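Local atomic coordinates of 2-hydroxyhepta-2,4-diene-1,7-dioate isomerase (Corynebacterium glutamicum, PDB entry 4DBF), a protein that probably acts as a magnesium-dependent lyase or isomerase of the fumarylacetoacetate hydrolase (FAH) family, with oxaloacetate decarboxylase activity attributed to it. Residues P209-L214 with E272-G277. Numbering follows the deposited sequence.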
ATOM      1  N   PRO A 209      10.831  -0.375 -26.816  1.00 31.87           N
ATOM      2  CA  PRO A 209       9.544   0.086 -27.296  1.00 31.39           C
ATOM      3  C   PRO A 209       8.458  -0.450 -26.339  1.00 30.66           C
ATOM      4  O   PRO A 209       8.558  -1.567 -25.887  1.00 31.27           O
ATOM      5  CB  PRO A 209       9.409  -0.587 -28.670  1.00 32.82           C
ATOM      6  CG  PRO A 209      10.779  -1.164 -28.994  1.00 32.91           C
ATOM      7  CD  PRO A 209      11.423  -1.413 -27.704  1.00 33.02           C
ATOM      8  N   ILE A 210       7.482   0.355 -25.952  1.00 29.89           N
ATOM      9  CA  ILE A 210       6.397  -0.159 -25.124  1.00 27.98           C
ATOM     10  C   ILE A 210       5.117   0.234 -25.841  1.00 28.47           C
ATOM     11  O   ILE A 210       4.859   1.423 -25.997  1.00 28.85           O
ATOM     12  CB  ILE A 210       6.441   0.446 -23.728  1.00 28.70           C
ATOM     13  CG1 ILE A 210       7.688  -0.019 -22.967  1.00 26.51           C
ATOM     14  CG2 ILE A 210       5.141   0.086 -22.943  1.00 25.79           C
ATOM     15  CD1 ILE A 210       7.930   0.783 -21.696  1.00 28.73           C
ATOM     16  N   LYS A 211       4.365  -0.747 -26.339  1.00 27.76           N
ATOM     17  CA  LYS A 211       3.257  -0.456 -27.215  1.00 28.60           C
ATOM     18  C   LYS A 211       1.980  -0.942 -26.577  1.00 29.76           C
ATOM     19  O   LYS A 211       2.030  -1.908 -25.785  1.00 30.62           O
ATOM     20  CB  LYS A 211       3.469  -1.114 -28.574  1.00 28.91           C
ATOM     21  CG  LYS A 211       4.621  -0.416 -29.358  1.00 31.94           C
ATOM     22  CD  LYS A 211       4.997  -1.152 -30.672  1.00 37.66           C
ATOM     23  CE  LYS A 211       5.928  -0.241 -31.516  1.00 36.77           C
ATOM     24  NZ  LYS A 211       5.987  -0.764 -32.873  1.00 44.38           N
ATOM     25  N   ALA A 212       0.857  -0.281 -26.883  1.00 29.02           N
ATOM     26  CA  ALA A 212      -0.442  -0.726 -26.417  1.00 30.00           C
ATOM     27  C   ALA A 212      -1.464  -0.632 -27.547  1.00 29.98           C
ATOM     28  O   ALA A 212      -1.529   0.380 -28.263  1.00 31.96           O
ATOM     29  CB  ALA A 212      -0.889   0.109 -25.243  1.00 29.86           C
ATOM     30  N   ARG A 213      -2.223  -1.696 -27.708  1.00 29.80           N
ATOM     31  CA  ARG A 213      -3.252  -1.773 -28.723  1.00 30.41           C
ATOM     32  C   ARG A 213      -4.601  -1.905 -28.041  1.00 29.52           C
ATOM     33  O   ARG A 213      -4.807  -2.858 -27.240  1.00 30.11           O
ATOM     34  CB  ARG A 213      -2.978  -2.973 -29.632  1.00 31.05           C
ATOM     35  CG  ARG A 213      -1.677  -2.772 -30.440  1.00 33.78           C
ATOM     36  CD  ARG A 213      -1.258  -3.998 -31.218  1.00 36.96           C
ATOM     37  NE  ARG A 213      -0.085  -3.662 -32.019  1.00 39.13           N
ATOM     38  CZ  ARG A 213       1.176  -3.776 -31.616  1.00 42.19           C
ATOM     39  NH1 ARG A 213       1.484  -4.248 -30.394  1.00 41.02           N
ATOM     40  NH2 ARG A 213       2.138  -3.416 -32.445  1.00 41.92           N
ATOM     41  N   LEU A 214      -5.490  -0.956 -28.349  1.00 28.37           N
ATOM     42  CA  LEU A 214      -6.834  -0.935 -27.835  1.00 28.26           C
ATOM     43  C   LEU A 214      -7.796  -1.426 -28.903  1.00 29.66           C
ATOM     44  O   LEU A 214      -7.854  -0.862 -30.003  1.00 29.55           O
ATOM     45  CB  LEU A 214      -7.256   0.479 -27.425  1.00 29.67           C
ATOM     46  CG  LEU A 214      -8.639   0.751 -26.803  1.00 29.52           C
ATOM     47  CD1 LEU A 214      -8.880   0.040 -25.454  1.00 31.44           C
ATOM     48  CD2 LEU A 214      -8.878   2.277 -26.628  1.00 29.91           C
ATOM     49  N   GLU A 272      -4.147  -4.422 -24.794  1.00 24.95           N
ATOM     50  CA  GLU A 272      -3.010  -5.312 -24.753  1.00 26.80           C
ATOM     51  C   GLU A 272      -1.733  -4.488 -24.754  1.00 27.22           C
ATOM     52  O   GLU A 272      -1.448  -3.759 -25.731  1.00 26.90           O
ATOM     53  CB  GLU A 272      -3.029  -6.235 -25.965  1.00 27.41           C
ATOM     54  CG  GLU A 272      -1.944  -7.298 -26.012  1.00 30.55           C
ATOM     55  CD  GLU A 272      -2.109  -8.156 -27.264  1.00 37.87           C
ATOM     56  OE1 GLU A 272      -1.850  -7.655 -28.371  1.00 40.05           O
ATOM     57  OE2 GLU A 272      -2.507  -9.316 -27.135  1.00 40.17           O
ATOM     58  N   ILE A 273      -0.929  -4.651 -23.702  1.00 25.06           N
ATOM     59  CA  ILE A 273       0.336  -3.958 -23.685  1.00 25.38           C
ATOM     60  C   ILE A 273       1.384  -4.930 -24.221  1.00 25.99           C
ATOM     61  O   ILE A 273       1.393  -6.112 -23.819  1.00 25.21           O
ATOM     62  CB  ILE A 273       0.755  -3.540 -22.217  1.00 24.00           C
ATOM     63  CG1 ILE A 273      -0.385  -2.791 -21.449  1.00 25.43           C
ATOM     64  CG2 ILE A 273       2.096  -2.767 -22.207  1.00 24.32           C
ATOM     65  CD1 ILE A 273      -0.861  -1.547 -22.101  1.00 26.96           C
ATOM     66  N   GLU A 274       2.323  -4.443 -25.021  1.00 25.36           N
ATOM     67  CA  GLU A 274       3.396  -5.319 -25.470  1.00 27.05           C
ATOM     68  C   GLU A 274       4.757  -4.732 -25.147  1.00 26.36           C
ATOM     69  O   GLU A 274       5.007  -3.601 -25.471  1.00 27.43           O
ATOM     70  CB  GLU A 274       3.304  -5.598 -26.982  1.00 29.11           C
ATOM     71  CG  GLU A 274       4.519  -6.260 -27.547  1.00 34.38           C
ATOM     72  CD  GLU A 274       4.408  -6.484 -29.051  1.00 44.23           C
ATOM     73  OE1 GLU A 274       4.358  -5.487 -29.836  1.00 47.49           O
ATOM     74  OE2 GLU A 274       4.430  -7.673 -29.431  1.00 50.31           O
ATOM     75  N   ILE A 275       5.636  -5.513 -24.511  1.00 25.26           N
ATOM     76  CA  ILE A 275       7.014  -5.104 -24.317  1.00 25.17           C
ATOM     77  C   ILE A 275       7.918  -6.229 -24.881  1.00 26.23           C
ATOM     78  O   ILE A 275       7.945  -7.303 -24.325  1.00 26.82           O
ATOM     79  CB  ILE A 275       7.357  -4.763 -22.835  1.00 25.70           C
ATOM     80  CG1 ILE A 275       6.501  -3.598 -22.276  1.00 24.40           C
ATOM     81  CG2 ILE A 275       8.851  -4.434 -22.730  1.00 26.26           C
ATOM     82  CD1 ILE A 275       6.888  -3.173 -20.889  1.00 21.15           C
ATOM     83  N   PRO A 276       8.618  -5.998 -26.023  1.00 28.87           N
ATOM     84  CA  PRO A 276       9.456  -7.070 -26.628  1.00 29.26           C
ATOM     85  C   PRO A 276      10.501  -7.560 -25.640  1.00 29.29           C
ATOM     86  O   PRO A 276      11.080  -6.755 -24.881  1.00 29.56           O
ATOM     87  CB  PRO A 276      10.103  -6.373 -27.854  1.00 31.92           C
ATOM     88  CG  PRO A 276       9.877  -4.846 -27.634  1.00 29.81           C
ATOM     89  CD  PRO A 276       8.560  -4.798 -26.884  1.00 29.43           C
ATOM     90  N   GLY A 277      10.697  -8.861 -25.559  1.00 28.77           N
ATOM     91  CA  GLY A 277      11.596  -9.377 -24.527  1.00 29.48           C
ATOM     92  C   GLY A 277      10.878  -9.877 -23.277  1.00 27.72           C
ATOM     93  O   GLY A 277      11.411 -10.726 -22.537  1.00 29.16           O
TER
HETATM   94  O   HOH W   1      -0.236  -5.045 -27.939  1.00 39.38           O
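Lys211 and Glu274 form a hydrogen-bonded antiparallel pair: Lys211 N gives its hydrogen to Glu274 O at 3.1 Å, almost straight and in the carbonyl plane, and Glu274 N reaches Lys211 O at 2.7 Å. Two residues on, Arg213 and Glu272 repeat the reciprocal pattern, and the strands run nearly antiparallel. Between these pairs Ala212 faces Ile273 as a non-hydrogen-bonded pair, where the chains draw in to 4.3 Å between CA atoms.

The tight part is the apolar face. Ile273 CD1 meets Ala212 CB at 3.6 Å. Ile210 and Ile275 run alongside each other in the same direction, Ile210 CG1 lying 3.8 Å from Ile275 CG1. Both set CG1 beside the backbone N (chi1 -67° and -60°), a shared torsion that keeps the two branches together. These four residues are buried; Ile164 of strand 159-170 packs against Ile273 and Ile275.

The other face is polar and only partly buried. The extended Arg213 side chain brings NH1 to Glu274 OE1 at 3.2 Å, a salt bridge in which NH1 comes to the oxygen from above the carboxylate plane, with the two flat groups 88° apart. A water at the guanidinium edge, in its plane, accepts from NH1 and donates to Glu272 O and OE1, thus linking a second carboxylate. Lys280 of strand 279-287 lies against the side chains of both glutamates. Beyond the strand pairing, Pro276 CG touches Pro209 CD, and Pro209 O is buried without a polar partner.

Flanked by strands 219-227 and 279-287, the pair forms the middle of a mixed sheet in the FAH-family C-terminal domain. The Ile210 side chain is about 6 Å from that of the magnesium ligand Glu138 but about 11 Å from the bound magnesium, so the pair adjoins the metal site without binding the ion.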